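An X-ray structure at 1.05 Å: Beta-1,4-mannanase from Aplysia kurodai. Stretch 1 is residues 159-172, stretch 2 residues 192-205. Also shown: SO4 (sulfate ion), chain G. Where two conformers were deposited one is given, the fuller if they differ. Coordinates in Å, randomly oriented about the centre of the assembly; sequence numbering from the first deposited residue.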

# COMPACT_ATOMS: atom_id res chain seq x y z
N LEU A 159 2.95 1.01 3.92
CA LEU A 159 3.31 2.17 4.72
C LEU A 159 2.72 3.47 4.23
O LEU A 159 2.41 4.36 5.02
CB LEU A 159 4.83 2.33 4.78
CG LEU A 159 5.59 1.16 5.37
CD1 LEU A 159 7.06 1.52 5.47
CD2 LEU A 159 5.05 0.75 6.73
N MET A 160 2.60 3.62 2.92
CA MET A 160 2.21 4.91 2.38
C MET A 160 1.70 4.83 0.97
O MET A 160 2.33 4.24 0.07
CB MET A 160 3.37 5.90 2.42
CG MET A 160 3.01 7.31 1.94
SD MET A 160 4.31 8.52 2.21
CE MET A 160 3.57 9.52 3.48
N ASN A 161 0.55 5.46 0.76
CA ASN A 161 0.04 5.66 -0.57
C ASN A 161 0.71 6.83 -1.28
O ASN A 161 0.61 7.97 -0.83
CB ASN A 161 -1.45 5.93 -0.53
CG ASN A 161 -2.02 6.01 -1.91
OD1 ASN A 161 -2.05 5.00 -2.61
ND2 ASN A 161 -2.41 7.20 -2.34
N GLU A 162 1.39 6.52 -2.38
CA GLU A 162 1.91 7.51 -3.33
C GLU A 162 2.73 8.64 -2.69
O GLU A 162 2.35 9.81 -2.78
CB GLU A 162 0.76 8.06 -4.17
CG GLU A 162 0.03 6.92 -4.89
CD GLU A 162 -0.98 7.36 -5.94
OE1 GLU A 162 -1.35 8.56 -5.99
OE2 GLU A 162 -1.43 6.47 -6.71
N PRO A 163 3.88 8.30 -2.09
CA PRO A 163 4.78 9.34 -1.57
C PRO A 163 5.07 10.41 -2.62
O PRO A 163 5.28 11.58 -2.29
CB PRO A 163 6.07 8.57 -1.25
CG PRO A 163 5.64 7.14 -1.09
CD PRO A 163 4.47 6.95 -2.00
N GLU A 164 5.06 10.01 -3.89
CA GLU A 164 5.44 10.89 -4.98
C GLU A 164 4.51 12.08 -5.17
O GLU A 164 4.89 13.05 -5.83
CB GLU A 164 5.57 10.10 -6.28
CG GLU A 164 6.56 8.94 -6.17
CD GLU A 164 5.96 7.65 -5.64
OE1 GLU A 164 4.72 7.56 -5.45
OE2 GLU A 164 6.75 6.70 -5.42
N GLY A 165 3.33 12.05 -4.58
CA GLY A 165 2.45 13.20 -4.64
C GLY A 165 3.07 14.47 -4.09
O GLY A 165 2.74 15.57 -4.54
N MET A 166 3.96 14.32 -3.12
CA MET A 166 4.59 15.49 -2.50
C MET A 166 6.12 15.47 -2.53
O MET A 166 6.76 16.25 -1.84
CB MET A 166 4.07 15.68 -1.08
CG MET A 166 2.59 16.10 -1.04
SD MET A 166 1.97 16.61 0.58
CE MET A 166 1.82 15.03 1.38
N MET A 167 6.71 14.60 -3.35
CA MET A 167 8.16 14.62 -3.50
C MET A 167 8.58 15.70 -4.48
O MET A 167 7.91 15.93 -5.49
CB MET A 167 8.67 13.27 -4.00
CG MET A 167 8.37 12.09 -3.08
SD MET A 167 8.77 12.30 -1.33
CE MET A 167 10.56 12.46 -1.40
N ILE A 168 9.70 16.36 -4.19
CA ILE A 168 10.24 17.37 -5.10
C ILE A 168 10.91 16.66 -6.27
O ILE A 168 11.88 15.92 -6.08
CB ILE A 168 11.27 18.26 -4.38
CG1 ILE A 168 10.61 18.97 -3.20
CG2 ILE A 168 11.86 19.26 -5.37
CD1 ILE A 168 11.60 19.58 -2.22
N PRO A 169 10.40 16.87 -7.50
CA PRO A 169 11.00 16.25 -8.68
C PRO A 169 12.14 17.11 -9.21
O PRO A 169 12.26 18.28 -8.85
CB PRO A 169 9.84 16.27 -9.67
CG PRO A 169 9.15 17.57 -9.36
CD PRO A 169 9.25 17.73 -7.86
N ASP A 170 12.96 16.53 -10.08
CA ASP A 170 14.05 17.26 -10.74
C ASP A 170 15.02 17.89 -9.75
O ASP A 170 15.49 19.01 -9.95
CB ASP A 170 13.51 18.31 -11.71
CG ASP A 170 14.56 18.77 -12.70
OD1 ASP A 170 14.40 19.87 -13.27
OD2 ASP A 170 15.55 18.03 -12.89
N LYS A 171 15.34 17.16 -8.68
CA LYS A 171 16.28 17.64 -7.69
C LYS A 171 17.54 16.80 -7.74
O LYS A 171 17.52 15.59 -7.51
CB LYS A 171 15.67 17.57 -6.28
CG LYS A 171 16.45 18.37 -5.24
CD LYS A 171 16.31 19.87 -5.48
CE LYS A 171 16.89 20.70 -4.34
NZ LYS A 171 18.35 20.47 -4.19
N HIS A 172 18.66 17.45 -8.04
CA HIS A 172 19.94 16.77 -8.00
C HIS A 172 20.29 16.38 -6.57
O HIS A 172 20.06 17.13 -5.62
CB HIS A 172 21.04 17.69 -8.53
CG HIS A 172 22.42 17.24 -8.17
ND1 HIS A 172 23.01 16.12 -8.71
CD2 HIS A 172 23.32 17.77 -7.30
CE1 HIS A 172 24.22 15.98 -8.19
NE2 HIS A 172 24.43 16.96 -7.34
S SO4 G . 18.94 21.33 -8.06
O1 SO4 G . 19.65 20.80 -6.89
O2 SO4 G . 18.33 20.21 -8.76
O3 SO4 G . 17.92 22.27 -7.60
O4 SO4 G . 19.88 22.01 -8.93
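Stretch 2 192-205: GNKYLYQDILRFLN

What ties the two backbones together? Three main-chain hydrogen bonds do, all to the segment that precedes the helix of stretch 2. The carbonyl O of Met 166 accepts two of them, from Lys 194 N at 2.9 Å and from Tyr 195 N at 2.8 Å, so one acceptor serves two successive amides. The third runs the other way: Ile 168 N donates to Tyr 195 O at 2.9 Å and is nearly straight, with an angle of 174° at the hydrogen. The two bonds of Tyr 195 make a single beta bridge with Met 167, whose CA lies 4.7 Å from Tyr 195 CA; the bond from Lys 194 is additional. A water adds a further link, donating to Ile 168 O at 2.8 Å and to Tyr 195 O at 2.9 Å.

How does the contact continue on the two sides of this bridge? Toward the start of stretch 2, Met 166 CA approaches Gly 192 O at 3.1 Å in a CA-H...O contact. The backbone of Gly 192, at phi 137° and psi 125°, is one that by itself calls for glycine. Next to it, Ile 168 CG1 lies 3.5 Å from Asn 193 C. Farther along, Ile 168 CD1 meets Leu 196 CD2 at 3.7 Å; Leu 196 is the N-cap residue of the helix that begins at Tyr 197.

Which side chain joins the bridge to the helix? Met 167 does, although its CA-to-CB bond points away overall from stretch 2. With chi1, chi2 and chi3 all m, the side chain folds back, bringing Met 167 SD to 3.8 Å from Tyr 195 CB. Met 167 CE sits over one face of the Tyr 197 ring, 3.6 Å from the centroid and 14° off the normal, a CH-pi contact. The same Met 167 CE lies 3.6 Å from Ile 200 CG2, so this methyl touches both the ring and the aliphatic side chain.

How does the helix then lie on the strand? Helix 197-205 passes strand 159-161 at a closest axial distance of 9.4 Å, their N-to-C directions 130° apart, so the two run obliquely and more nearly antiparallel than parallel. The packing here is apolar. Pro 163 CB is 4.2 Å from Ile 200 CG1, and the Met 160 side chain, extended as far as SD (chi1 and chi2 both t), places SD 4.0 Å from Ile 200 CD1 and CE 3.7 Å from Phe 203 CE2. At the far end, Leu 159 CB meets Leu 204 CD2 at 3.8 Å. In all, the two stretches bury 956 Å², both sides summed.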

# COMPACT_ATOMS: atom_id res chain seq x y z
N GLY A 192 2.14 19.17 -4.40
CA GLY A 192 3.05 20.17 -3.88
C GLY A 192 4.44 19.60 -3.73
O GLY A 192 4.64 18.58 -3.08
N ASN A 193 5.42 20.26 -4.35
CA ASN A 193 6.81 19.85 -4.25
C ASN A 193 7.28 20.13 -2.84
O ASN A 193 7.65 21.26 -2.54
CB ASN A 193 7.68 20.64 -5.23
CG ASN A 193 7.37 20.35 -6.69
OD1 ASN A 193 6.60 19.43 -7.00
ND2 ASN A 193 7.97 21.12 -7.59
N LYS A 194 7.27 19.13 -1.97
CA LYS A 194 7.43 19.35 -0.53
C LYS A 194 8.63 18.62 0.09
O LYS A 194 9.34 19.21 0.92
CB LYS A 194 6.14 18.94 0.17
CG LYS A 194 5.79 19.67 1.45
CD LYS A 194 4.37 19.28 1.85
CE LYS A 194 3.86 20.07 3.04
NZ LYS A 194 2.50 19.58 3.38
N TYR A 195 8.85 17.36 -0.28
CA TYR A 195 9.80 16.51 0.45
C TYR A 195 11.02 16.07 -0.35
O TYR A 195 10.97 15.90 -1.58
CB TYR A 195 9.10 15.27 1.02
CG TYR A 195 7.98 15.66 1.95
CD1 TYR A 195 8.26 16.31 3.14
CD2 TYR A 195 6.65 15.40 1.63
CE1 TYR A 195 7.24 16.69 3.98
CE2 TYR A 195 5.63 15.78 2.47
CZ TYR A 195 5.93 16.43 3.64
OH TYR A 195 4.90 16.80 4.48
N LEU A 196 12.12 15.88 0.38
CA LEU A 196 13.34 15.28 -0.14
C LEU A 196 13.40 13.80 0.21
O LEU A 196 12.82 13.35 1.22
CB LEU A 196 14.58 16.00 0.39
CG LEU A 196 14.76 17.47 -0.02
CD1 LEU A 196 16.08 18.04 0.51
CD2 LEU A 196 14.69 17.60 -1.54
N TYR A 197 14.09 13.03 -0.62
CA TYR A 197 14.07 11.57 -0.47
C TYR A 197 14.74 11.06 0.78
O TYR A 197 14.33 10.03 1.30
CB TYR A 197 14.56 10.83 -1.72
CG TYR A 197 13.39 10.31 -2.54
CD1 TYR A 197 12.71 9.16 -2.18
CD2 TYR A 197 12.94 11.02 -3.64
CE1 TYR A 197 11.62 8.70 -2.91
CE2 TYR A 197 11.85 10.58 -4.37
CZ TYR A 197 11.19 9.42 -4.01
OH TYR A 197 10.11 9.00 -4.75
N GLN A 198 15.77 11.73 1.29
CA GLN A 198 16.37 11.20 2.51
C GLN A 198 15.34 11.15 3.64
O GLN A 198 15.28 10.16 4.39
CB GLN A 198 17.62 11.98 2.93
CG GLN A 198 18.37 11.33 4.08
CD GLN A 198 19.65 12.06 4.44
OE1 GLN A 198 20.06 12.99 3.75
NE2 GLN A 198 20.28 11.65 5.54
N ASP A 199 14.51 12.18 3.75
CA ASP A 199 13.48 12.21 4.78
C ASP A 199 12.42 11.13 4.57
O ASP A 199 12.06 10.43 5.51
CB ASP A 199 12.78 13.58 4.84
CG ASP A 199 13.66 14.67 5.42
OD1 ASP A 199 14.51 14.39 6.29
OD2 ASP A 199 13.48 15.82 5.00
N ILE A 200 11.91 10.99 3.34
CA ILE A 200 10.86 9.99 3.11
C ILE A 200 11.41 8.57 3.25
O ILE A 200 10.73 7.69 3.76
CB ILE A 200 10.11 10.18 1.76
CG1 ILE A 200 8.68 9.64 1.87
CG2 ILE A 200 10.84 9.49 0.60
CD1 ILE A 200 7.77 10.46 2.76
N LEU A 201 12.66 8.35 2.85
CA LEU A 201 13.24 7.02 2.97
C LEU A 201 13.50 6.66 4.44
O LEU A 201 13.35 5.50 4.81
CB LEU A 201 14.47 6.86 2.10
CG LEU A 201 14.22 6.92 0.59
CD1 LEU A 201 15.54 6.92 -0.15
CD2 LEU A 201 13.32 5.76 0.14
N ARG A 202 13.90 7.63 5.26
CA ARG A 202 14.02 7.37 6.68
C ARG A 202 12.66 7.00 7.26
O ARG A 202 12.53 6.05 8.02
CB ARG A 202 14.60 8.58 7.41
CG ARG A 202 14.59 8.40 8.92
CD ARG A 202 15.11 9.63 9.66
NE ARG A 202 14.23 10.79 9.50
CZ ARG A 202 14.54 11.86 8.78
NH1 ARG A 202 15.71 11.93 8.15
NH2 ARG A 202 13.68 12.87 8.69
N PHE A 203 11.65 7.78 6.90
CA PHE A 203 10.27 7.57 7.34
C PHE A 203 9.82 6.15 7.03
O PHE A 203 9.25 5.47 7.89
CB PHE A 203 9.41 8.63 6.63
CG PHE A 203 7.92 8.54 6.86
CD1 PHE A 203 7.33 9.06 8.00
CD2 PHE A 203 7.10 8.05 5.86
CE1 PHE A 203 5.95 9.03 8.17
CE2 PHE A 203 5.72 8.01 6.02
CZ PHE A 203 5.15 8.50 7.17
N LEU A 204 10.10 5.70 5.82
CA LEU A 204 9.74 4.35 5.40
C LEU A 204 10.60 3.28 6.09
O LEU A 204 10.08 2.29 6.60
CB LEU A 204 9.81 4.23 3.88
CG LEU A 204 8.85 5.15 3.10
CD1 LEU A 204 9.19 5.14 1.61
CD2 LEU A 204 7.40 4.74 3.31
N ASN A 205 11.91 3.48 6.10
CA ASN A 205 12.83 2.51 6.71
C ASN A 205 12.50 2.28 8.18
O ASN A 205 12.44 1.14 8.64
CB ASN A 205 14.27 3.01 6.55
CG ASN A 205 15.30 2.15 7.27
OD1 ASN A 205 15.91 2.57 8.26
ND2 ASN A 205 15.51 0.94 6.77
O HOH W 1 12.72 14.85 -3.66